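Local structure of lipoprotein LpqN (Mycobacterium tuberculosis, 6E5F) at residues G171-Y174 with K179-T182; A184-V189 with V219-T224; A203-L206 with T212-D215. The protein supports biogenesis of the mycobacterial cell envelope, interacts with the periplasmic loop domains of the mycolate transporters MmpL3 and MmpL11, and binds a lipid-like trehalose derivative. One frame throughout, in Å; residues are numbered along the deposited sequence.

Contact 1: residues G171-Y174 with K179-T182; sequences GGSY and KLRT. With L6T (alpha-D-glucopyranosyl 6-O-dodecyl-alpha-D-glucopyranoside), chain B.
Two torsions set Y174 and R181 side by side. In Y174, chi1 of 83° places CG between the backbone N and the carbonyl carbon, which swings the ring back over the neighbouring strand; in R181, chi1 of -53° and a nearly straight chi2 lay CB to CD along the ring and bring CD to the tyrosine hydroxyl. The bend at chi3 comes after CD and turns the guanidinium. The ring therefore runs alongside the aliphatic part of the arginine, with Y174 CE1 3.6 Å from R181 CB and Y174 OH 3.6 Å from R181 CD. Ring and guanidinium planes are 71° apart, so this is contact with the arginine's methylenes and not a stack. The guanidinium itself is held elsewhere, by salt bridges to D204 and D117.

Beneath these side chains the backbones pair reciprocally. Y174 N donates to R181 O at 2.9 Å, and R181 N returns a bond to Y174 O at 2.8 Å. The next pair along, S173 with T182, is non-hydrogen-bonded, and its side chains point to the other side of the sheet. There one water links the two hydroxyls, 2.6 Å from S173 OG and 2.8 Å from T182 OG1. S173 OG also hydrogen-bonds the sugar O3 of L6T at 2.6 Å, while T182 OG1 has T210 as a further partner. G171, without a side chain, lets the tail lie close to the main chain, with G171 C 3.7 Å from CAX. This is an antiparallel beta hairpin, one face of which forms part of the binding site for sugar and tail.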
loop_
_atom_site.group_PDB
_atom_site.type_symbol
_atom_site.label_atom_id
_atom_site.label_comp_id
_atom_site.label_asym_id
_atom_site.label_seq_id
_atom_site.Cartn_x
_atom_site.Cartn_y
_atom_site.Cartn_z
ATOM N N GLY A 171 4.805 -8.726 -3.625
ATOM C CA GLY A 171 4.010 -9.583 -2.782
ATOM C C GLY A 171 4.763 -10.854 -2.456
ATOM O O GLY A 171 5.775 -11.179 -3.079
ATOM N N GLY A 172 4.253 -11.549 -1.459
ATOM C CA GLY A 172 4.835 -12.817 -1.072
ATOM C C GLY A 172 4.113 -13.366 0.127
ATOM O O GLY A 172 2.942 -13.061 0.364
ATOM N N SER A 173 4.820 -14.206 0.874
ATOM C CA SER A 173 4.276 -14.830 2.065
ATOM C C SER A 173 5.202 -14.565 3.237
ATOM O O SER A 173 6.403 -14.351 3.067
ATOM C CB SER A 173 4.129 -16.342 1.884
ATOM O OG SER A 173 3.235 -16.643 0.828
ATOM N N TYR A 174 4.622 -14.572 4.436
ATOM C CA TYR A 174 5.400 -14.508 5.664
ATOM C C TYR A 174 4.640 -15.279 6.730
ATOM O O TYR A 174 3.455 -15.589 6.574
ATOM C CB TYR A 174 5.712 -13.064 6.091
ATOM C CG TYR A 174 4.627 -12.350 6.872
ATOM C CD1 TYR A 174 3.386 -12.104 6.310
ATOM C CD2 TYR A 174 4.861 -11.892 8.164
ATOM C CE1 TYR A 174 2.395 -11.445 7.025
ATOM C CE2 TYR A 174 3.880 -11.225 8.878
ATOM C CZ TYR A 174 2.649 -11.004 8.300
ATOM O OH TYR A 174 1.660 -10.345 8.997
ATOM N N LYS A 179 1.450 -19.140 11.276
ATOM C CA LYS A 179 0.491 -19.237 10.186
ATOM C C LYS A 179 1.040 -18.489 8.987
ATOM O O LYS A 179 1.518 -17.361 9.121
ATOM C CB LYS A 179 -0.854 -18.638 10.590
ATOM C CG LYS A 179 -1.396 -19.217 11.882
ATOM C CD LYS A 179 -2.653 -18.501 12.326
ATOM C CE LYS A 179 -3.075 -18.954 13.714
ATOM N NZ LYS A 179 -4.453 -19.509 13.723
ATOM N N LEU A 180 0.970 -19.117 7.820
ATOM C CA LEU A 180 1.438 -18.481 6.598
ATOM C C LEU A 180 0.411 -17.454 6.144
ATOM O O LEU A 180 -0.788 -17.741 6.096
ATOM C CB LEU A 180 1.654 -19.529 5.510
ATOM C CG LEU A 180 2.506 -19.083 4.321
ATOM C CD1 LEU A 180 3.918 -18.722 4.767
ATOM C CD2 LEU A 180 2.538 -20.162 3.250
ATOM N N ARG A 181 0.885 -16.260 5.814
ATOM C CA ARG A 181 0.030 -15.174 5.361
ATOM C C ARG A 181 0.541 -14.654 4.031
ATOM O O ARG A 181 1.752 -14.585 3.810
ATOM C CB ARG A 181 0.016 -14.015 6.370
ATOM C CG ARG A 181 -0.315 -14.430 7.798
ATOM C CD ARG A 181 -0.561 -13.215 8.684
ATOM N NE ARG A 181 -1.759 -12.492 8.262
ATOM C CZ ARG A 181 -2.989 -12.773 8.684
ATOM N NH1 ARG A 181 -3.195 -13.753 9.556
ATOM N NH2 ARG A 181 -4.016 -12.073 8.231
ATOM N N THR A 182 -0.383 -14.287 3.151
ATOM C CA THR A 182 -0.043 -13.590 1.918
ATOM C C THR A 182 -0.087 -12.090 2.179
ATOM O O THR A 182 -1.057 -11.576 2.746
ATOM C CB THR A 182 -1.023 -13.966 0.811
ATOM O OG1 THR A 182 -0.885 -15.366 0.521
ATOM C CG2 THR A 182 -0.759 -13.165 -0.448
HETATM C C1 L6T B . 6.437 -16.741 -2.821
HETATM C C2 L6T B . 5.861 -17.381 -1.569
HETATM C C3 L6T B . 4.537 -18.032 -1.897
HETATM C C4 L6T B . 3.608 -16.981 -2.474
HETATM C C5 L6T B . 4.255 -16.408 -3.733
HETATM C C6 L6T B . 3.303 -15.390 -4.425
HETATM C CAA L6T B . 7.510 -17.173 -4.846
HETATM C CAO L6T B . 9.485 -18.073 -3.857
HETATM C CAP L6T B . 10.852 -17.694 -3.279
HETATM C CAR L6T B . 9.666 -19.046 -5.011
HETATM C CAT L6T B . 8.298 -19.407 -5.559
HETATM C CAV L6T B . 7.622 -18.134 -6.019
HETATM C CAX L6T B . 2.434 -13.278 -3.926
HETATM C CAY L6T B . 0.894 -13.233 -4.151
HETATM C CAZ L6T B . 0.597 -11.756 -3.904
HETATM C CBA L6T B . -0.774 -11.470 -4.519
HETATM C CBB L6T B . -1.235 -10.322 -3.613
HETATM C CBC L6T B . -1.990 -9.345 -4.467
HETATM C CBD L6T B . -2.336 -8.113 -3.563
HETATM C CBE L6T B . -2.548 -6.961 -4.514
HETATM C CBF L6T B . -1.417 -5.874 -4.414
HETATM C CBG L6T B . -1.645 -4.994 -3.168
HETATM C CBH L6T B . -3.002 -4.320 -3.218
HETATM C CBI L6T B . -3.364 -3.740 -4.591
HETATM O O1 L6T B . 6.704 -17.751 -3.807
HETATM O O2 L6T B . 6.768 -18.375 -1.079
HETATM O O3 L6T B . 3.966 -18.596 -0.710
HETATM O O4 L6T B . 2.359 -17.592 -2.794
HETATM O O5 L6T B . 5.504 -15.777 -3.367
HETATM O O6 L6T B . 2.878 -14.536 -3.402
HETATM O OAN L6T B . 8.824 -16.881 -4.324
HETATM O OAQ L6T B . 11.606 -16.982 -4.262
HETATM O OAS L6T B . 10.328 -20.233 -4.552
HETATM O OAU L6T B . 8.437 -20.310 -6.664
HETATM O OAW L6T B . 6.313 -18.436 -6.520
HETATM O O HOH W 1 0.822 -17.178 1.747
#

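Contact 2: residues A184-V189 with V219-T224; sequences AQKTVV and VIDEQT. With L6T (alpha-D-glucopyranosyl 6-O-dodecyl-alpha-D-glucopyranoside), chain B.
The carboxylate of D221 turns one flat face to K186, and the ammonium group sits over that face, close to OD1. K186 NZ is 3.1 Å from D221 OD1 but 4.1 Å from D221 OD2, so a single oxygen carries the salt bridge. NZ stands well above the carboxylate plane, which probably accounts for the weak hydrogen bond within it, and the attraction is probably more electrostatic than directional. The lysine is also modelled in a second conformer, so the geometry given belongs to one of two states; in this one NZ additionally hydrogen-bonds T161 O.

Reaching D221 takes the full length of the lysine. CG lies anti to the backbone N (chi1 -169°) and the rest of the chain is extended, carrying the charge from the sheet to the helix, although the CA atoms of K186 and D221 are 10.0 Å apart. On its way the side chain passes A167 on the adjacent strand 165-176 and A160 on the next one, 152-162.

A second flat group, the peptide carbonyl of I220, is gripped on both faces at the end of the helix. T224 N reaches I220 O from one face at 3.2 Å, and T224 OG1 comes from the opposite one at 2.7 Å, its oxygen tilted 22° from the carbonyl plane.

The alkyl tail of L6T runs between strand and helix: A184 CB touches CBD at 3.5 Å, and the terminal CBI lies 4.3 Å from I220 CD1. A helix packed across an antiparallel sheet, with a lipid tail held between them, forms this pocket, consistent with the Mog1p/PsbP-like fold of the family.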
loop_
_atom_site.group_PDB
_atom_site.type_symbol
_atom_site.label_atom_id
_atom_site.label_comp_id
_atom_site.label_asym_id
_atom_site.label_seq_id
_atom_site.Cartn_x
_atom_site.Cartn_y
_atom_site.Cartn_z
ATOM N N ALA A 184 1.111 -8.121 0.433
ATOM C CA ALA A 184 1.584 -7.406 -0.733
ATOM C C ALA A 184 1.415 -5.925 -0.475
ATOM O O ALA A 184 0.582 -5.500 0.335
ATOM C CB ALA A 184 0.816 -7.794 -1.989
ATOM N N GLN A 185 2.219 -5.146 -1.181
ATOM C CA GLN A 185 2.186 -3.705 -1.019
ATOM C C GLN A 185 2.412 -3.051 -2.365
ATOM O O GLN A 185 3.405 -3.334 -3.041
ATOM C CB GLN A 185 3.255 -3.254 -0.031
ATOM C CG GLN A 185 3.240 -1.764 0.252
ATOM C CD GLN A 185 4.335 -1.375 1.199
ATOM O OE1 GLN A 185 5.512 -1.413 0.846
ATOM N NE2 GLN A 185 3.959 -0.996 2.416
ATOM N N LYS A 186 1.482 -2.179 -2.750
ATOM C CA LYS A 186 1.652 -1.330 -3.918
ATOM C C LYS A 186 1.918 0.085 -3.430
ATOM O O LYS A 186 1.141 0.626 -2.635
ATOM C CB LYS A 186 0.419 -1.358 -4.825
ATOM C CG LYS A 186 0.662 -0.693 -6.180
ATOM C CD LYS A 186 -0.414 -1.044 -7.202
ATOM C CE LYS A 186 0.049 -0.721 -8.621
ATOM N NZ LYS A 186 -0.869 -1.257 -9.671
ATOM N N THR A 187 3.020 0.661 -3.889
ATOM C CA THR A 187 3.396 2.028 -3.551
ATOM C C THR A 187 3.272 2.867 -4.815
ATOM O O THR A 187 3.820 2.508 -5.854
ATOM C CB THR A 187 4.831 2.062 -3.029
ATOM O OG1 THR A 187 4.931 1.296 -1.824
ATOM C CG2 THR A 187 5.269 3.497 -2.742
ATOM N N VAL A 188 2.539 3.969 -4.729
ATOM C CA VAL A 188 2.321 4.871 -5.856
ATOM C C VAL A 188 2.888 6.231 -5.478
ATOM O O VAL A 188 2.588 6.747 -4.400
ATOM C CB VAL A 188 0.827 5.003 -6.192
ATOM C CG1 VAL A 188 0.638 5.796 -7.482
ATOM C CG2 VAL A 188 0.157 3.635 -6.281
ATOM N N VAL A 189 3.716 6.787 -6.350
ATOM C CA VAL A 189 4.323 8.098 -6.121
ATOM C C VAL A 189 3.579 9.129 -6.952
ATOM O O VAL A 189 3.427 8.976 -8.170
ATOM C CB VAL A 189 5.825 8.072 -6.434
ATOM C CG1 VAL A 189 6.435 9.438 -6.263
ATOM C CG2 VAL A 189 6.516 7.087 -5.517
ATOM N N VAL A 219 -9.287 -5.473 -9.720
ATOM C CA VAL A 219 -10.283 -4.405 -9.723
ATOM C C VAL A 219 -9.622 -3.071 -9.408
ATOM O O VAL A 219 -9.883 -2.058 -10.068
ATOM C CB VAL A 219 -11.414 -4.736 -8.734
ATOM C CG1 VAL A 219 -12.436 -3.614 -8.702
ATOM C CG2 VAL A 219 -12.074 -6.056 -9.104
ATOM N N ILE A 220 -8.751 -3.050 -8.399
ATOM C CA ILE A 220 -8.066 -1.817 -8.024
ATOM C C ILE A 220 -7.182 -1.326 -9.163
ATOM O O ILE A 220 -7.168 -0.132 -9.487
ATOM C CB ILE A 220 -7.268 -2.033 -6.724
ATOM C CG1 ILE A 220 -8.225 -2.260 -5.551
ATOM C CG2 ILE A 220 -6.334 -0.850 -6.464
ATOM C CD1 ILE A 220 -7.544 -2.725 -4.271
ATOM N N ASP A 221 -6.437 -2.234 -9.794
ATOM C CA ASP A 221 -5.509 -1.826 -10.842
ATOM C C ASP A 221 -6.234 -1.207 -12.030
ATOM O O ASP A 221 -5.707 -0.286 -12.664
ATOM C CB ASP A 221 -4.676 -3.024 -11.298
ATOM C CG ASP A 221 -3.709 -3.501 -10.233
ATOM O OD1 ASP A 221 -3.565 -2.810 -9.201
ATOM O OD2 ASP A 221 -3.093 -4.571 -10.427
ATOM N N GLU A 222 -7.439 -1.680 -12.338
ATOM C CA GLU A 222 -8.110 -1.266 -13.562
ATOM C C GLU A 222 -9.059 -0.088 -13.373
ATOM O O GLU A 222 -9.346 0.613 -14.351
ATOM C CB GLU A 222 -8.861 -2.453 -14.186
ATOM C CG GLU A 222 -10.277 -2.655 -13.677
ATOM C CD GLU A 222 -10.957 -3.875 -14.276
ATOM O OE1 GLU A 222 -10.251 -4.741 -14.835
ATOM O OE2 GLU A 222 -12.200 -3.965 -14.186
ATOM N N GLN A 223 -9.548 0.159 -12.155
ATOM C CA GLN A 223 -10.580 1.167 -11.936
ATOM C C GLN A 223 -10.121 2.367 -11.118
ATOM O O GLN A 223 -10.860 3.358 -11.044
ATOM C CB GLN A 223 -11.810 0.543 -11.256
ATOM C CG GLN A 223 -12.432 -0.602 -12.040
ATOM C CD GLN A 223 -13.729 -1.106 -11.434
ATOM O OE1 GLN A 223 -14.300 -0.475 -10.544
ATOM N NE2 GLN A 223 -14.198 -2.253 -11.913
ATOM N N THR A 224 -8.939 2.324 -10.510
ATOM C CA THR A 224 -8.504 3.431 -9.669
ATOM C C THR A 224 -8.160 4.642 -10.526
ATOM O O THR A 224 -7.454 4.528 -11.532
ATOM C CB THR A 224 -7.285 3.029 -8.838
ATOM O OG1 THR A 224 -7.649 1.988 -7.928
ATOM C CG2 THR A 224 -6.765 4.217 -8.044
HETATM C C1 L6T B . 6.437 -16.741 -2.821
HETATM C C2 L6T B . 5.861 -17.381 -1.569
HETATM C C3 L6T B . 4.537 -18.032 -1.897
HETATM C C4 L6T B . 3.608 -16.981 -2.474
HETATM C C5 L6T B . 4.255 -16.408 -3.733
HETATM C C6 L6T B . 3.303 -15.390 -4.425
HETATM C CAA L6T B . 7.510 -17.173 -4.846
HETATM C CAO L6T B . 9.485 -18.073 -3.857
HETATM C CAP L6T B . 10.852 -17.694 -3.279
HETATM C CAR L6T B . 9.666 -19.046 -5.011
HETATM C CAT L6T B . 8.298 -19.407 -5.559
HETATM C CAV L6T B . 7.622 -18.134 -6.019
HETATM C CAX L6T B . 2.434 -13.278 -3.926
HETATM C CAY L6T B . 0.894 -13.233 -4.151
HETATM C CAZ L6T B . 0.597 -11.756 -3.904
HETATM C CBA L6T B . -0.774 -11.470 -4.519
HETATM C CBB L6T B . -1.235 -10.322 -3.613
HETATM C CBC L6T B . -1.990 -9.345 -4.467
HETATM C CBD L6T B . -2.336 -8.113 -3.563
HETATM C CBE L6T B . -2.548 -6.961 -4.514
HETATM C CBF L6T B . -1.417 -5.874 -4.414
HETATM C CBG L6T B . -1.645 -4.994 -3.168
HETATM C CBH L6T B . -3.002 -4.320 -3.218
HETATM C CBI L6T B . -3.364 -3.740 -4.591
HETATM O O1 L6T B . 6.704 -17.751 -3.807
HETATM O O2 L6T B . 6.768 -18.375 -1.079
HETATM O O3 L6T B . 3.966 -18.596 -0.710
HETATM O O4 L6T B . 2.359 -17.592 -2.794
HETATM O O5 L6T B . 5.504 -15.777 -3.367
HETATM O O6 L6T B . 2.878 -14.536 -3.402
HETATM O OAN L6T B . 8.824 -16.881 -4.324
HETATM O OAQ L6T B . 11.606 -16.982 -4.262
HETATM O OAS L6T B . 10.328 -20.233 -4.552
HETATM O OAU L6T B . 8.437 -20.310 -6.664
HETATM O OAW L6T B . 6.313 -18.436 -6.520
#

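Contact 3: residues A203-L206 with T212-D215; sequences ADAL and TLMD. With L6T (alpha-D-glucopyranosyl 6-O-dodecyl-alpha-D-glucopyranoside), chain B.
L213 leaves the helix with its CB directed at strand 203-206, and the rest of the side chain fits against A205 and its neighbours. At the branch point, L213 CG already meets the methyl of A205, 3.7 Å from A205 CB. CG lies anti to the carbonyl carbon (chi1 -69°), and with chi2 at -177° CD1 extends away from the helix backbone toward A205. It comes 3.6 Å from A205 CB and also lies against the peptide link, 3.8 Å from D204 C. The other methyl, CD2, turns along the strand to D204 O at 3.9 Å and to A203 CB at 4.1 Å. One leucine thus spans the two alanines, whose CB atoms both point to the helix. D204, between them, directs its side chain to the other side of the sheet, where its carboxylate makes a salt bridge with R181.

Between the segments the contact is van der Waals packing. P119, W93 and T182 also touch L213, closing round the leucine where the end of strand 195-206 meets the start of helix 210-223.

The ligand follows the same seam. The methyl of A203 meets the alkyl tail of L6T at 3.8 Å, A203 CB to CBD, while from the helix M214 CG packs on CBA at 3.7 Å. Strand and helix therefore each give the tail one apolar surface, and L213 packs between them beside it. This is strand-on-helix packing at one side of the sheet-helix pocket that holds the dodecyl chain, with A203 and M214 lining it.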
loop_
_atom_site.group_PDB
_atom_site.type_symbol
_atom_site.label_atom_id
_atom_site.label_comp_id
_atom_site.label_asym_id
_atom_site.label_seq_id
_atom_site.Cartn_x
_atom_site.Cartn_y
_atom_site.Cartn_z
ATOM N N ALA A 203 -2.026 -5.176 1.373
ATOM C CA ALA A 203 -2.939 -6.314 1.348
ATOM C C ALA A 203 -2.431 -7.409 2.276
ATOM O O ALA A 203 -1.227 -7.667 2.341
ATOM C CB ALA A 203 -3.055 -6.861 -0.075
ATOM N N ASP A 204 -3.353 -8.040 3.001
ATOM C CA ASP A 204 -2.984 -9.124 3.902
ATOM C C ASP A 204 -4.134 -10.109 4.015
ATOM O O ASP A 204 -5.294 -9.716 4.145
ATOM C CB ASP A 204 -2.631 -8.567 5.285
ATOM C CG ASP A 204 -2.584 -9.642 6.354
ATOM O OD1 ASP A 204 -1.602 -10.409 6.394
ATOM O OD2 ASP A 204 -3.537 -9.721 7.159
ATOM N N ALA A 205 -3.802 -11.396 3.961
ATOM C CA ALA A 205 -4.795 -12.444 4.166
ATOM C C ALA A 205 -4.080 -13.723 4.568
ATOM O O ALA A 205 -2.880 -13.886 4.337
ATOM C CB ALA A 205 -5.627 -12.684 2.901
ATOM N N LEU A 206 -4.837 -14.625 5.182
ATOM C CA LEU A 206 -4.326 -15.971 5.397
ATOM C C LEU A 206 -4.030 -16.625 4.054
ATOM O O LEU A 206 -4.683 -16.349 3.045
ATOM C CB LEU A 206 -5.349 -16.801 6.168
ATOM C CG LEU A 206 -5.558 -16.390 7.630
ATOM C CD1 LEU A 206 -6.851 -16.974 8.173
ATOM C CD2 LEU A 206 -4.373 -16.827 8.485
ATOM N N THR A 212 -8.514 -14.419 -3.066
ATOM C CA THR A 212 -9.404 -13.299 -2.774
ATOM C C THR A 212 -8.669 -11.972 -2.897
ATOM O O THR A 212 -9.206 -11.006 -3.453
ATOM C CB THR A 212 -9.998 -13.461 -1.375
ATOM O OG1 THR A 212 -10.583 -14.761 -1.250
ATOM C CG2 THR A 212 -11.069 -12.408 -1.120
ATOM N N LEU A 213 -7.434 -11.901 -2.388
ATOM C CA LEU A 213 -6.638 -10.690 -2.543
ATOM C C LEU A 213 -6.357 -10.404 -4.010
ATOM O O LEU A 213 -6.464 -9.260 -4.467
ATOM C CB LEU A 213 -5.316 -10.822 -1.790
ATOM C CG LEU A 213 -5.343 -10.835 -0.268
ATOM C CD1 LEU A 213 -3.921 -10.900 0.271
ATOM C CD2 LEU A 213 -6.071 -9.612 0.280
ATOM N N MET A 214 -5.964 -11.436 -4.764
ATOM C CA MET A 214 -5.577 -11.223 -6.153
ATOM C C MET A 214 -6.749 -10.711 -6.980
ATOM O O MET A 214 -6.579 -9.831 -7.829
ATOM C CB MET A 214 -5.017 -12.518 -6.742
ATOM C CG MET A 214 -3.827 -13.078 -5.962
ATOM S SD MET A 214 -2.964 -14.431 -6.778
ATOM C CE MET A 214 -2.237 -13.575 -8.160
ATOM N N ASP A 215 -7.949 -11.245 -6.740
ATOM C CA ASP A 215 -9.129 -10.758 -7.449
ATOM C C ASP A 215 -9.362 -9.279 -7.165
ATOM O O ASP A 215 -9.608 -8.488 -8.083
ATOM C CB ASP A 215 -10.355 -11.583 -7.052
ATOM C CG ASP A 215 -10.312 -12.997 -7.596
ATOM O OD1 ASP A 215 -9.599 -13.234 -8.593
ATOM O OD2 ASP A 215 -11.001 -13.874 -7.031
HETATM C C1 L6T B . 6.437 -16.741 -2.821
HETATM C C2 L6T B . 5.861 -17.381 -1.569
HETATM C C3 L6T B . 4.537 -18.032 -1.897
HETATM C C4 L6T B . 3.608 -16.981 -2.474
HETATM C C5 L6T B . 4.255 -16.408 -3.733
HETATM C C6 L6T B . 3.303 -15.390 -4.425
HETATM C CAA L6T B . 7.510 -17.173 -4.846
HETATM C CAO L6T B . 9.485 -18.073 -3.857
HETATM C CAP L6T B . 10.852 -17.694 -3.279
HETATM C CAR L6T B . 9.666 -19.046 -5.011
HETATM C CAT L6T B . 8.298 -19.407 -5.559
HETATM C CAV L6T B . 7.622 -18.134 -6.019
HETATM C CAX L6T B . 2.434 -13.278 -3.926
HETATM C CAY L6T B . 0.894 -13.233 -4.151
HETATM C CAZ L6T B . 0.597 -11.756 -3.904
HETATM C CBA L6T B . -0.774 -11.470 -4.519
HETATM C CBB L6T B . -1.235 -10.322 -3.613
HETATM C CBC L6T B . -1.990 -9.345 -4.467
HETATM C CBD L6T B . -2.336 -8.113 -3.563
HETATM C CBE L6T B . -2.548 -6.961 -4.514
HETATM C CBF L6T B . -1.417 -5.874 -4.414
HETATM C CBG L6T B . -1.645 -4.994 -3.168
HETATM C CBH L6T B . -3.002 -4.320 -3.218
HETATM C CBI L6T B . -3.364 -3.740 -4.591
HETATM O O1 L6T B . 6.704 -17.751 -3.807
HETATM O O2 L6T B . 6.768 -18.375 -1.079
HETATM O O3 L6T B . 3.966 -18.596 -0.710
HETATM O O4 L6T B . 2.359 -17.592 -2.794
HETATM O O5 L6T B . 5.504 -15.777 -3.367
HETATM O O6 L6T B . 2.878 -14.536 -3.402
HETATM O OAN L6T B . 8.824 -16.881 -4.324
HETATM O OAQ L6T B . 11.606 -16.982 -4.262
HETATM O OAS L6T B . 10.328 -20.233 -4.552
HETATM O OAU L6T B . 8.437 -20.310 -6.664
HETATM O OAW L6T B . 6.313 -18.436 -6.520
#

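From the N terminus, contact 1 comes first: the chain runs up strand 165-176, turns, and comes back along strand 179-192, with four residues between the two segments. Farther along that second strand contact 2 opens at 184-189. Before it closes, the chain turns into strand 195-206 and then helix 210-223, and contact 3 shuts the five-residue connection between them, so it falls wholly within the span of contact 2. The helix then runs on to 219-224, where contact 2 ends. None cross. Contact 1 joins two strands, while contacts 2 and 3 fasten opposite ends of one helix to the same sheet, and all three border the L6T site.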